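Local coordinates for protein peptidoglycan N-acetylglucosamine deacetylase (Agathobacter rectalis, PDB 5JMU) that probably removes acetyl groups from the N-acetylglucosamine of peptidoglycan, as the zinc-binding catalytic domain of a longer membrane protein, at residues A74-S79 against I113-G118; D28-Y33 against F50-T55; A91-L96 against N138-R143; L145-W150 against M219-V224. One frame throughout, in Å; residues are numbered along the deposited sequence.

Contact 1: residues A74-S79 against I113-G118; sequences AIHSAS and IIRFPG. With ZN (zinc ion), chain C.
I113 meets the first segment through its carbonyl: I75 N donates to I113 O at 3.0 Å, and the same oxygen lies against the methyl of A74. I114 follows as the partner of I75 in a single parallel beta bridge, with I114 CG2 resting 3.8 Å from I75 CB. R115 N closes the bridge by donating to I75 O at 2.9 Å. The carbonyl of R115 then serves a side chain, because H76 ND1 donates to R115 O, also at 2.9 Å. That oxygen sits near the imidazole plane, although ND1 stands well above the plane of the carbonyl. H76 CG is anti to its backbone N (chi1 -166°); from there the ring spans between R115 O at ND1 and the zinc ion, which H76 NE2 binds at 2.1 Å. The R115 guanidinium turns elsewhere, to a salt bridge with D27. P117 CG lies over one face of the H76 ring, offset toward its rim, and touches S77 CB at 3.6 Å; the imidazole is thus steadied at an edge and on a face. G118 N donates to a zinc-bound water at 3.1 Å. HSxxH, begun by H76, is the zinc-binding motif of NodB-type deacetylases, and RFPG probably corresponds to their third, arginine-containing motif. Strand 72-77 pairs with strand 49-53 as well, while helix 89-107 packs on I75 and helix 82-85 on S77 and P117.

Contact 2: residues D28-Y33 against F50-T55; sequences DGPGKY and FFVTNT. With ZN (zinc ion), chain C.
Two backbone hydrogen bonds join the segments: D28 N donates to F51 O at 3.2 Å, and T53 N to G29 O at 2.8 Å. They carry the pairing of strands 21-27 and 49-53 on into the loop. A side-chain bond reinforces them, T53 OG1 donating to D28 O at 2.9 Å from above the plane of that carbonyl. T53 OG1, set between its backbone N and carbonyl carbon (chi1 70°), also accepts from T55 N at 3.1 Å in an ST turn; the one hydroxyl thus holds both the turn and the D28 carbonyl. Apolar contact is slight: P30, which follows a cis peptide bond, brings CD to 4.1 Å from V52 CB. Metal binding falls to D28, whose CB points away from the strand. D28 OD1 binds the zinc ion at 2.1 Å, and D28 OD2 accepts from a zinc-bound water. The DGP sequence ends the first conserved motif of NodB-type deacetylases, and D28 completes with H76 and H80 the Asp-His-His zinc site of this family.

Contact 3: residues A91-L96 against N138-R143; sequences AFFDDL and NDVTAR
F93 reaches from helix 89-107 to the end of helix 132-142, the R143 side chain covering one face of its ring. F93 CB meets R143 NH1 at 3.8 Å, and F93 CG lies 3.5 Å from the same nitrogen. F93 CD1 sits beneath the middle of the guanidinium, 3.4 Å from R143 CZ, and F93 CE1 lies 3.4 Å from R143 CD. The two side chains slide past each other in opposite directions as an off-centre cation-pi stack, their planes 7° apart; a bend in the arginine chain (chi3 80°) brings NE over the CD1-CE1 edge of the ring. At the far edge F93 CE2 and CZ touch D139 CB, and CZ meets V140 CG2 at 3.9 Å in one of two V140 conformers. F92 CD2 covers the opposite face. A salt bridge from R143 NH2 to E97 should help hold the guanidinium flat. The helix segments pass 12.1 Å apart at 45°, and L136 of helix 132-142 touches F92 and F93, while L96 and V140 reach down to strand 113-114.

Contact 4: residues L145-W150 against M219-V224; sequences LLYCDW and MSHHRV
Y147 CG stands between its backbone N and carbonyl carbon (chi1 68°), while H221 CG lies anti to its carbonyl carbon, and the two rings come together in an offset stack. Their centroids are 3.8 Å apart, with H221 NE2 over the middle of the phenol ring. That nitrogen also donates to Y147 O at 2.9 Å, the oxygen lying in the imidazole plane. S220, just before H221, accepts through its carbonyl O from D149 N at 2.7 Å. D149 in turn grips H222: its OD2 accepts from H222 N at 2.8 Å through the anti lone pair, and its CB sits over the centre of the H222 ring. H222 NE2 donates to W150 O at 2.9 Å and H222 CE1 presents the ring edge to the indole face, planes 71° apart. S120 adds a bond to D149 OD2, and S121 one to H222 ND1. Selenomethionine M219 packs SE on C148 CB. W150, its nearest side-chain atom about 8 Å from the zinc ion, probably lines the NodB-type active-site pocket.

Overall arrangement
From the N terminus, contact 2 closes the first loop, the crossover from strand 21-27 through helix 34-43 to strand 49-53. Contact 1 opens only after it, in the next strand of the same sheet, and closes a loop that holds helices 82-85 and 89-107; together the two contacts frame the zinc ion. Contact 3 starts within that loop and ends beyond it, so contacts 1 and 3 cross, and S77 is hydrogen-bonded to D95 between them. Contact 4 comes last and closes the longest loop, bringing the C-terminal tail back to the chain that follows helix 132-142. It meets contact 1 where I114 N lies 2.8 Å from L146 O, joining strands 113-114 and 146-147.

Contact 1: residues A74-S79 against I113-G118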
loop_
_atom_site.group_PDB
_atom_site.type_symbol
_atom_site.label_atom_id
_atom_site.label_comp_id
_atom_site.label_asym_id
_atom_site.label_seq_id
_atom_site.Cartn_x
_atom_site.Cartn_y
_atom_site.Cartn_z
ATOM N N ALA A 74 0.884 -1.135 -7.175
ATOM C CA ALA A 74 -0.294 -1.917 -6.805
ATOM C C ALA A 74 -1.543 -1.005 -6.821
ATOM O O ALA A 74 -1.442 0.217 -6.863
ATOM C CB ALA A 74 -0.088 -2.539 -5.429
ATOM N N ILE A 75 -2.729 -1.605 -6.785
ATOM C CA ILE A 75 -3.960 -0.821 -6.848
ATOM C C ILE A 75 -4.472 -0.403 -5.495
ATOM O O ILE A 75 -4.491 -1.235 -4.612
ATOM C CB ILE A 75 -5.055 -1.653 -7.538
ATOM C CG1 ILE A 75 -4.652 -1.907 -8.988
ATOM C CG2 ILE A 75 -6.413 -0.882 -7.501
ATOM C CD1 ILE A 75 -5.580 -2.901 -9.768
ATOM N N HIS A 76 -4.871 0.874 -5.335
ATOM C CA HIS A 76 -5.642 1.297 -4.152
ATOM C C HIS A 76 -7.079 1.555 -4.624
ATOM O O HIS A 76 -8.006 0.802 -4.299
ATOM C CB HIS A 76 -4.985 2.517 -3.503
ATOM C CG HIS A 76 -5.463 2.855 -2.113
ATOM N ND1 HIS A 76 -5.834 1.902 -1.179
ATOM C CD2 HIS A 76 -5.578 4.060 -1.506
ATOM C CE1 HIS A 76 -6.184 2.532 -0.054
ATOM N NE2 HIS A 76 -6.053 3.838 -0.230
ATOM N N SER A 77 -7.237 2.553 -5.476
ATOM C CA SER A 77 -8.558 2.856 -6.044
ATOM C C SER A 77 -8.441 3.993 -7.047
ATOM O O SER A 77 -7.673 4.911 -6.830
ATOM C CB SER A 77 -9.538 3.258 -4.918
ATOM O OG SER A 77 -10.716 3.819 -5.488
ATOM N N ALA A 78 -9.171 3.934 -8.150
ATOM C CA ALA A 78 -9.080 5.058 -9.077
ATOM C C ALA A 78 -9.663 6.312 -8.449
ATOM O O ALA A 78 -9.024 7.371 -8.457
ATOM C CB ALA A 78 -9.797 4.725 -10.439
ATOM N N SER A 79 -10.900 6.223 -7.948
ATOM C CA SER A 79 -11.564 7.389 -7.402
ATOM C C SER A 79 -11.288 7.667 -5.932
ATOM O O SER A 79 -11.413 8.825 -5.508
ATOM C CB SER A 79 -13.086 7.278 -7.565
ATOM O OG SER A 79 -13.574 6.240 -6.718
ATOM N N ILE A 113 -1.452 -6.927 -7.029
ATOM C CA ILE A 113 -1.698 -6.737 -5.608
ATOM C C ILE A 113 -2.556 -5.496 -5.459
ATOM O O ILE A 113 -2.393 -4.537 -6.223
ATOM C CB ILE A 113 -0.359 -6.544 -4.804
ATOM C CG1 ILE A 113 0.641 -7.654 -5.156
ATOM C CG2 ILE A 113 -0.648 -6.527 -3.256
ATOM C CD1 ILE A 113 2.048 -7.507 -4.468
ATOM N N ILE A 114 -3.474 -5.535 -4.500
ATOM C CA ILE A 114 -4.296 -4.375 -4.170
ATOM C C ILE A 114 -4.281 -4.096 -2.682
ATOM O O ILE A 114 -3.877 -4.950 -1.863
ATOM C CB ILE A 114 -5.781 -4.547 -4.648
ATOM C CG1 ILE A 114 -6.541 -5.494 -3.705
ATOM C CG2 ILE A 114 -5.835 -5.095 -6.054
ATOM C CD1 ILE A 114 -8.080 -5.459 -3.955
ATOM N N ARG A 115 -4.706 -2.889 -2.299
ATOM C CA ARG A 115 -5.019 -2.596 -0.902
ATOM C C ARG A 115 -6.387 -1.951 -0.901
ATOM O O ARG A 115 -6.576 -0.893 -1.505
ATOM C CB ARG A 115 -3.990 -1.674 -0.266
ATOM C CG ARG A 115 -4.441 -1.244 1.189
ATOM C CD ARG A 115 -3.292 -0.510 1.867
ATOM N NE ARG A 115 -2.229 -1.429 2.258
ATOM C CZ ARG A 115 -0.957 -1.030 2.456
ATOM N NH1 ARG A 115 -0.619 0.250 2.248
ATOM N NH2 ARG A 115 -0.018 -1.900 2.878
ATOM N N PHE A 116 -7.330 -2.559 -0.196
ATOM C CA PHE A 116 -8.659 -1.988 -0.107
ATOM C C PHE A 116 -8.621 -0.635 0.583
ATOM O O PHE A 116 -7.951 -0.502 1.615
ATOM C CB PHE A 116 -9.569 -2.895 0.721
ATOM C CG PHE A 116 -9.918 -4.184 0.074
ATOM C CD1 PHE A 116 -10.904 -4.271 -0.927
ATOM C CD2 PHE A 116 -9.260 -5.359 0.457
ATOM C CE1 PHE A 116 -11.270 -5.501 -1.501
ATOM C CE2 PHE A 116 -9.609 -6.617 -0.144
ATOM C CZ PHE A 116 -10.607 -6.690 -1.129
ATOM N N PRO A 117 -9.357 0.364 0.053
ATOM C CA PRO A 117 -9.473 1.618 0.793
ATOM C C PRO A 117 -10.108 1.374 2.164
ATOM O O PRO A 117 -11.131 0.701 2.294
ATOM C CB PRO A 117 -10.343 2.485 -0.145
ATOM C CG PRO A 117 -9.912 1.990 -1.550
ATOM C CD PRO A 117 -9.852 0.485 -1.355
ATOM N N GLY A 118 -9.437 1.879 3.197
ATOM C CA GLY A 118 -9.837 1.676 4.580
ATOM C C GLY A 118 -9.298 0.366 5.159
ATOM O O GLY A 118 -9.528 0.067 6.340
HETATM ZN ZN ZN C . -6.405 5.484 1.025
HETATM O O HOH W 1 -7.873 4.401 2.201
HETATM O O HOH W 2 -5.011 4.829 2.390
HETATM O O HOH W 3 -6.668 7.072 2.393
#

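Contact 2: residues D28-Y33 against F50-T55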
loop_
_atom_site.group_PDB
_atom_site.type_symbol
_atom_site.label_atom_id
_atom_site.label_comp_id
_atom_site.label_asym_id
_atom_site.label_seq_id
_atom_site.Cartn_x
_atom_site.Cartn_y
_atom_site.Cartn_z
ATOM N N ASP A 28 -2.374 6.258 -1.637
ATOM C CA ASP A 28 -3.165 7.446 -2.021
ATOM C C ASP A 28 -2.517 8.310 -3.104
ATOM O O ASP A 28 -3.206 9.142 -3.674
ATOM C CB ASP A 28 -3.492 8.361 -0.811
ATOM C CG ASP A 28 -4.635 7.857 0.037
ATOM O OD1 ASP A 28 -4.978 6.646 -0.018
ATOM O OD2 ASP A 28 -5.116 8.631 0.871
ATOM N N GLY A 29 -1.226 8.119 -3.386
ATOM C CA GLY A 29 -0.548 8.851 -4.432
ATOM C C GLY A 29 -0.840 8.263 -5.805
ATOM O O GLY A 29 -1.631 7.341 -5.915
ATOM N N PRO A 30 -0.140 8.726 -6.845
ATOM C CA PRO A 30 0.947 9.700 -6.742
ATOM C C PRO A 30 0.445 11.129 -6.544
ATOM O O PRO A 30 -0.702 11.444 -6.789
ATOM C CB PRO A 30 1.680 9.556 -8.085
ATOM C CG PRO A 30 0.603 9.066 -9.033
ATOM C CD PRO A 30 -0.219 8.097 -8.184
ATOM N N GLY A 31 1.336 11.984 -6.069
ATOM C CA GLY A 31 1.029 13.392 -5.877
ATOM C C GLY A 31 2.341 14.175 -5.916
ATOM O O GLY A 31 3.388 13.675 -6.346
ATOM N N LYS A 32 2.288 15.419 -5.448
ATOM C CA LYS A 32 3.387 16.370 -5.636
ATOM C C LYS A 32 4.643 16.001 -4.872
ATOM O O LYS A 32 5.706 16.504 -5.222
ATOM C CB LYS A 32 2.941 17.797 -5.257
ATOM C CG LYS A 32 2.635 17.983 -3.821
ATOM C CD LYS A 32 2.194 19.433 -3.554
ATOM C CE LYS A 32 3.310 20.423 -3.821
ATOM N NZ LYS A 32 2.894 21.822 -3.423
ATOM N N TYR A 33 4.528 15.154 -3.836
ATOM C CA TYR A 33 5.687 14.779 -3.037
ATOM C C TYR A 33 6.315 13.462 -3.451
ATOM O O TYR A 33 7.355 13.069 -2.894
ATOM C CB TYR A 33 5.312 14.713 -1.531
ATOM C CG TYR A 33 4.595 15.995 -1.102
ATOM C CD1 TYR A 33 5.250 17.205 -1.129
ATOM C CD2 TYR A 33 3.243 15.983 -0.729
ATOM C CE1 TYR A 33 4.605 18.374 -0.785
ATOM C CE2 TYR A 33 2.595 17.133 -0.382
ATOM C CZ TYR A 33 3.274 18.315 -0.404
ATOM O OH TYR A 33 2.637 19.481 -0.063
ATOM N N PHE A 50 3.831 0.938 -3.867
ATOM C CA PHE A 50 2.886 2.056 -3.984
ATOM C C PHE A 50 1.507 1.551 -4.301
ATOM O O PHE A 50 1.317 0.875 -5.322
ATOM C CB PHE A 50 3.366 3.026 -5.070
ATOM C CG PHE A 50 4.624 3.732 -4.668
ATOM C CD1 PHE A 50 4.587 4.929 -3.950
ATOM C CD2 PHE A 50 5.864 3.145 -4.944
ATOM C CE1 PHE A 50 5.792 5.583 -3.568
ATOM C CE2 PHE A 50 7.060 3.771 -4.538
ATOM C CZ PHE A 50 7.013 5.001 -3.837
ATOM N N PHE A 51 0.554 1.880 -3.434
ATOM C CA PHE A 51 -0.856 1.532 -3.673
ATOM C C PHE A 51 -1.524 2.791 -4.206
ATOM O O PHE A 51 -1.826 3.714 -3.437
ATOM C CB PHE A 51 -1.500 1.012 -2.379
ATOM C CG PHE A 51 -0.956 -0.323 -1.958
ATOM C CD1 PHE A 51 -1.466 -1.479 -2.529
ATOM C CD2 PHE A 51 0.050 -0.416 -1.024
ATOM C CE1 PHE A 51 -1.004 -2.741 -2.137
ATOM C CE2 PHE A 51 0.542 -1.673 -0.627
ATOM C CZ PHE A 51 -0.000 -2.850 -1.178
ATOM N N VAL A 52 -1.738 2.828 -5.530
ATOM C CA VAL A 52 -1.998 4.104 -6.206
ATOM C C VAL A 52 -3.474 4.412 -6.503
ATOM O O VAL A 52 -4.353 3.522 -6.469
ATOM C CB VAL A 52 -1.164 4.184 -7.528
ATOM C CG1 VAL A 52 0.348 4.122 -7.188
ATOM C CG2 VAL A 52 -1.532 3.073 -8.491
ATOM N N THR A 53 -3.732 5.703 -6.764
ATOM C CA THR A 53 -5.055 6.198 -7.059
ATOM C C THR A 53 -4.936 7.103 -8.263
ATOM O O THR A 53 -3.811 7.434 -8.674
ATOM C CB THR A 53 -5.650 7.074 -5.926
ATOM O OG1 THR A 53 -4.937 8.321 -5.874
ATOM C CG2 THR A 53 -5.624 6.373 -4.588
ATOM N N ASN A 54 -6.075 7.564 -8.763
ATOM C CA ASN A 54 -6.059 8.606 -9.767
ATOM C C ASN A 54 -6.624 9.919 -9.222
ATOM O O ASN A 54 -7.242 10.712 -9.952
ATOM C CB ASN A 54 -6.829 8.154 -10.999
ATOM C CG ASN A 54 -6.432 8.943 -12.225
ATOM O OD1 ASN A 54 -5.248 9.267 -12.414
ATOM N ND2 ASN A 54 -7.392 9.259 -13.035
ATOM N N THR A 55 -6.397 10.140 -7.920
ATOM C CA THR A 55 -6.909 11.355 -7.276
ATOM C C THR A 55 -6.224 12.632 -7.781
ATOM O O THR A 55 -6.817 13.720 -7.799
ATOM C CB THR A 55 -6.726 11.244 -5.754
ATOM O OG1 THR A 55 -7.568 10.189 -5.277
ATOM C CG2 THR A 55 -7.164 12.533 -5.065
HETATM ZN ZN ZN C . -6.405 5.484 1.025
HETATM O O HOH W 4 -6.032 9.586 -3.040
HETATM O O HOH W 3 -6.668 7.072 2.393
HETATM O O HOH W 5 -3.064 10.275 -7.953
HETATM O O HOH W 2 -5.011 4.829 2.390
HETATM O O HOH W 1 -7.873 4.401 2.201
#

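Contact 3: residues A91-L96 against N138-R143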
loop_
_atom_site.group_PDB
_atom_site.type_symbol
_atom_site.label_atom_id
_atom_site.label_comp_id
_atom_site.label_asym_id
_atom_site.label_seq_id
_atom_site.Cartn_x
_atom_site.Cartn_y
_atom_site.Cartn_z
ATOM N N ALA A 91 -19.593 -1.958 -8.733
ATOM C CA ALA A 91 -18.965 -0.635 -8.659
ATOM C C ALA A 91 -17.523 -0.727 -8.185
ATOM O O ALA A 91 -16.643 -0.026 -8.690
ATOM C CB ALA A 91 -19.788 0.258 -7.715
ATOM N N PHE A 92 -17.249 -1.605 -7.223
ATOM C CA PHE A 92 -15.892 -1.768 -6.735
ATOM C C PHE A 92 -14.981 -2.207 -7.860
ATOM O O PHE A 92 -13.904 -1.626 -8.037
ATOM C CB PHE A 92 -15.845 -2.785 -5.595
ATOM C CG PHE A 92 -14.453 -3.005 -5.096
ATOM C CD1 PHE A 92 -13.915 -2.093 -4.217
ATOM C CD2 PHE A 92 -13.697 -4.068 -5.573
ATOM C CE1 PHE A 92 -12.602 -2.240 -3.762
ATOM C CE2 PHE A 92 -12.365 -4.240 -5.138
ATOM C CZ PHE A 92 -11.845 -3.340 -4.233
ATOM N N PHE A 93 -15.407 -3.225 -8.614
ATOM C CA PHE A 93 -14.509 -3.754 -9.649
ATOM C C PHE A 93 -14.456 -2.825 -10.843
ATOM O O PHE A 93 -13.410 -2.765 -11.486
ATOM C CB PHE A 93 -14.903 -5.185 -10.059
ATOM C CG PHE A 93 -14.446 -6.193 -9.048
ATOM C CD1 PHE A 93 -13.089 -6.397 -8.841
ATOM C CD2 PHE A 93 -15.362 -6.854 -8.222
ATOM C CE1 PHE A 93 -12.636 -7.310 -7.863
ATOM C CE2 PHE A 93 -14.923 -7.765 -7.260
ATOM C CZ PHE A 93 -13.573 -7.983 -7.076
ATOM N N ASP A 94 -15.523 -2.075 -11.142
ATOM C CA ASP A 94 -15.377 -1.064 -12.192
ATOM C C ASP A 94 -14.262 -0.081 -11.833
ATOM O O ASP A 94 -13.404 0.249 -12.669
ATOM C CB ASP A 94 -16.678 -0.301 -12.417
ATOM C CG ASP A 94 -17.725 -1.095 -13.227
ATOM O OD1 ASP A 94 -17.419 -2.144 -13.805
ATOM O OD2 ASP A 94 -18.873 -0.625 -13.261
ATOM N N ASP A 95 -14.256 0.378 -10.593
ATOM C CA ASP A 95 -13.181 1.262 -10.155
ATOM C C ASP A 95 -11.810 0.592 -10.115
ATOM O O ASP A 95 -10.818 1.193 -10.556
ATOM C CB ASP A 95 -13.549 1.827 -8.777
ATOM C CG ASP A 95 -12.484 2.772 -8.234
ATOM O OD1 ASP A 95 -12.588 3.990 -8.515
ATOM O OD2 ASP A 95 -11.602 2.265 -7.499
ATOM N N LEU A 96 -11.739 -0.646 -9.640
ATOM C CA LEU A 96 -10.457 -1.350 -9.560
ATOM C C LEU A 96 -9.887 -1.510 -10.976
ATOM O O LEU A 96 -8.686 -1.259 -11.214
ATOM C CB LEU A 96 -10.656 -2.719 -8.868
ATOM C CG LEU A 96 -9.417 -3.609 -8.772
ATOM C CD1 LEU A 96 -9.595 -4.515 -7.561
ATOM C CD2 LEU A 96 -9.247 -4.519 -9.990
ATOM N N ASN A 138 -13.297 -12.493 -1.161
ATOM C CA ASN A 138 -13.423 -13.700 -1.962
ATOM C C ASN A 138 -13.370 -13.399 -3.471
ATOM O O ASN A 138 -12.695 -14.128 -4.222
ATOM C CB ASN A 138 -14.700 -14.437 -1.529
ATOM C CG ASN A 138 -14.534 -15.111 -0.139
ATOM O OD1 ASN A 138 -13.844 -16.131 -0.047
ATOM N ND2 ASN A 138 -15.145 -14.539 0.940
ATOM N N ASP A 139 -14.006 -12.330 -3.913
ATOM C CA ASP A 139 -14.005 -12.003 -5.349
ATOM C C ASP A 139 -12.609 -11.609 -5.835
ATOM O O ASP A 139 -12.217 -11.971 -6.960
ATOM C CB ASP A 139 -14.999 -10.883 -5.643
ATOM C CG ASP A 139 -16.446 -11.314 -5.405
ATOM O OD1 ASP A 139 -16.771 -12.458 -5.719
ATOM O OD2 ASP A 139 -17.215 -10.524 -4.834
ATOM N N VAL A 140 -11.859 -10.855 -5.037
ATOM C CA VAL A 140 -10.524 -10.447 -5.436
ATOM C C VAL A 140 -9.646 -11.684 -5.599
ATOM O O VAL A 140 -8.886 -11.823 -6.556
ATOM C CB VAL A 140 -9.964 -9.443 -4.376
ATOM C CG1 VAL A 140 -8.456 -9.290 -4.449
ATOM C CG2 VAL A 140 -10.654 -8.095 -4.540
ATOM N N THR A 141 -9.778 -12.627 -4.655
ATOM C CA THR A 141 -9.022 -13.873 -4.700
ATOM C C THR A 141 -9.383 -14.691 -5.942
ATOM O O THR A 141 -8.480 -15.244 -6.622
ATOM C CB THR A 141 -9.281 -14.661 -3.414
ATOM O OG1 THR A 141 -8.902 -13.825 -2.299
ATOM C CG2 THR A 141 -8.482 -15.949 -3.413
ATOM N N ALA A 142 -10.684 -14.782 -6.247
ATOM C CA ALA A 142 -11.143 -15.531 -7.430
ATOM C C ALA A 142 -10.573 -14.912 -8.705
ATOM O O ALA A 142 -10.359 -15.612 -9.718
ATOM C CB ALA A 142 -12.680 -15.532 -7.476
ATOM N N ARG A 143 -10.381 -13.594 -8.693
ATOM C CA ARG A 143 -9.780 -12.917 -9.842
ATOM C C ARG A 143 -8.254 -13.010 -9.908
ATOM O O ARG A 143 -7.641 -12.415 -10.816
ATOM C CB ARG A 143 -10.187 -11.440 -9.858
ATOM C CG ARG A 143 -11.663 -11.367 -10.161
ATOM C CD ARG A 143 -12.315 -10.042 -9.824
ATOM N NE ARG A 143 -12.074 -9.044 -10.851
ATOM C CZ ARG A 143 -13.004 -8.443 -11.591
ATOM N NH1 ARG A 143 -14.301 -8.713 -11.452
ATOM N NH2 ARG A 143 -12.613 -7.539 -12.469
#

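Contact 4: residues L145-W150 against M219-V224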
loop_
_atom_site.group_PDB
_atom_site.type_symbol
_atom_site.label_atom_id
_atom_site.label_comp_id
_atom_site.label_asym_id
_atom_site.label_seq_id
_atom_site.Cartn_x
_atom_site.Cartn_y
_atom_site.Cartn_z
ATOM N N LEU A 145 -6.109 -11.948 -7.762
ATOM C CA LEU A 145 -5.431 -10.815 -7.145
ATOM C C LEU A 145 -5.055 -11.084 -5.678
ATOM O O LEU A 145 -5.705 -11.897 -5.003
ATOM C CB LEU A 145 -6.329 -9.587 -7.221
ATOM C CG LEU A 145 -6.550 -9.053 -8.632
ATOM C CD1 LEU A 145 -7.612 -7.996 -8.513
ATOM C CD2 LEU A 145 -5.227 -8.478 -9.148
ATOM N N LEU A 146 -3.994 -10.443 -5.210
ATOM C CA LEU A 146 -3.574 -10.528 -3.816
ATOM C C LEU A 146 -3.941 -9.224 -3.168
ATOM O O LEU A 146 -4.006 -8.203 -3.855
ATOM C CB LEU A 146 -2.066 -10.729 -3.685
ATOM C CG LEU A 146 -1.575 -11.997 -4.381
ATOM C CD1 LEU A 146 -0.071 -11.894 -4.647
ATOM C CD2 LEU A 146 -1.928 -13.188 -3.556
ATOM N N TYR A 147 -4.221 -9.234 -1.868
ATOM C CA TYR A 147 -4.458 -7.948 -1.201
ATOM C C TYR A 147 -3.615 -7.897 0.062
ATOM O O TYR A 147 -3.260 -8.929 0.630
ATOM C CB TYR A 147 -5.942 -7.716 -0.865
ATOM C CG TYR A 147 -6.555 -8.624 0.199
ATOM C CD1 TYR A 147 -7.086 -9.880 -0.128
ATOM C CD2 TYR A 147 -6.606 -8.204 1.541
ATOM C CE1 TYR A 147 -7.682 -10.696 0.862
ATOM C CE2 TYR A 147 -7.194 -8.997 2.529
ATOM C CZ TYR A 147 -7.698 -10.240 2.192
ATOM O OH TYR A 147 -8.268 -11.001 3.208
ATOM N N CYS A 148 -3.265 -6.696 0.475
ATOM C CA CYS A 148 -2.402 -6.532 1.656
ATOM C C CYS A 148 -2.906 -5.365 2.512
ATOM O O CYS A 148 -3.220 -4.277 2.003
ATOM C CB CYS A 148 -0.969 -6.284 1.191
ATOM S SG CYS A 148 0.252 -6.407 2.518
ATOM N N ASP A 149 -3.083 -5.645 3.808
ATOM C CA ASP A 149 -3.319 -4.609 4.798
ATOM C C ASP A 149 -1.963 -4.159 5.366
ATOM O O ASP A 149 -1.052 -3.935 4.589
ATOM C CB ASP A 149 -4.278 -5.167 5.855
ATOM C CG ASP A 149 -5.646 -5.486 5.257
ATOM O OD1 ASP A 149 -6.170 -4.655 4.457
ATOM O OD2 ASP A 149 -6.207 -6.555 5.548
ATOM N N TRP A 150 -1.825 -4.034 6.691
ATOM C CA TRP A 150 -0.555 -3.577 7.264
ATOM C C TRP A 150 -0.493 -4.009 8.728
ATOM O O TRP A 150 -1.518 -4.352 9.305
ATOM C CB TRP A 150 -0.417 -2.038 7.162
ATOM C CG TRP A 150 -1.541 -1.318 7.878
ATOM C CD1 TRP A 150 -1.514 -0.795 9.169
ATOM C CD2 TRP A 150 -2.850 -1.014 7.351
ATOM N NE1 TRP A 150 -2.744 -0.228 9.464
ATOM C CE2 TRP A 150 -3.572 -0.349 8.366
ATOM C CE3 TRP A 150 -3.483 -1.241 6.107
ATOM C CZ2 TRP A 150 -4.901 0.103 8.181
ATOM C CZ3 TRP A 150 -4.803 -0.813 5.938
ATOM C CH2 TRP A 150 -5.491 -0.146 6.964
HETATM N N MSE A 219 1.416 -11.975 2.651
HETATM C CA MSE A 219 0.558 -10.800 2.782
HETATM C C MSE A 219 0.175 -10.587 4.244
HETATM O O MSE A 219 0.090 -11.535 5.028
HETATM C CB MSE A 219 -0.740 -10.961 1.947
HETATM C CG MSE A 219 -0.528 -11.160 0.442
HETATM SE SE MSE A 219 -0.020 -9.510 -0.438
HETATM C CE MSE A 219 1.860 -9.888 -0.865
ATOM N N SER A 220 -0.085 -9.337 4.589
ATOM C CA SER A 220 -0.593 -9.007 5.910
ATOM C C SER A 220 -2.102 -8.853 5.760
ATOM O O SER A 220 -2.537 -7.975 4.985
ATOM C CB SER A 220 0.060 -7.710 6.408
ATOM O OG SER A 220 -0.454 -7.327 7.661
ATOM N N HIS A 221 -2.883 -9.716 6.428
ATOM C CA HIS A 221 -4.353 -9.632 6.352
ATOM C C HIS A 221 -4.983 -9.339 7.694
ATOM O O HIS A 221 -4.734 -10.060 8.687
ATOM C CB HIS A 221 -4.980 -10.936 5.836
ATOM C CG HIS A 221 -4.753 -11.183 4.380
ATOM N ND1 HIS A 221 -5.171 -12.339 3.743
ATOM C CD2 HIS A 221 -4.146 -10.425 3.432
ATOM C CE1 HIS A 221 -4.825 -12.285 2.465
ATOM N NE2 HIS A 221 -4.215 -11.129 2.248
ATOM N N HIS A 222 -5.819 -8.328 7.728
ATOM C CA HIS A 222 -6.612 -8.052 8.920
ATOM C C HIS A 222 -7.795 -9.002 8.996
ATOM O O HIS A 222 -8.025 -9.775 8.071
ATOM C CB HIS A 222 -7.167 -6.637 8.844
ATOM C CG HIS A 222 -6.148 -5.545 8.961
ATOM N ND1 HIS A 222 -6.475 -4.228 8.757
ATOM C CD2 HIS A 222 -4.834 -5.570 9.287
ATOM C CE1 HIS A 222 -5.396 -3.474 8.944
ATOM N NE2 HIS A 222 -4.390 -4.264 9.265
ATOM N N ARG A 223 -8.579 -8.865 10.066
ATOM C CA ARG A 223 -9.910 -9.468 10.185
ATOM C C ARG A 223 -10.851 -8.708 9.256
ATOM O O ARG A 223 -10.758 -7.489 9.137
ATOM C CB ARG A 223 -10.409 -9.371 11.655
ATOM C CG ARG A 223 -11.791 -9.947 11.906
ATOM C CD ARG A 223 -12.263 -9.715 13.345
ATOM N NE ARG A 223 -13.505 -10.463 13.620
ATOM C CZ ARG A 223 -14.745 -10.010 13.410
ATOM N NH1 ARG A 223 -14.957 -8.786 12.932
ATOM N NH2 ARG A 223 -15.794 -10.784 13.689
ATOM N N VAL A 224 -11.765 -9.403 8.581
ATOM C CA VAL A 224 -12.821 -8.690 7.869
ATOM C C VAL A 224 -13.990 -8.396 8.824
ATOM O O VAL A 224 -14.462 -9.277 9.526
ATOM C CB VAL A 224 -13.315 -9.503 6.651
ATOM C CG1 VAL A 224 -14.555 -8.869 6.017
ATOM C CG2 VAL A 224 -12.195 -9.634 5.618
HETATM O O HOH W 6 -4.313 -11.940 -0.671
HETATM O O HOH W 7 -8.729 -9.678 5.394
#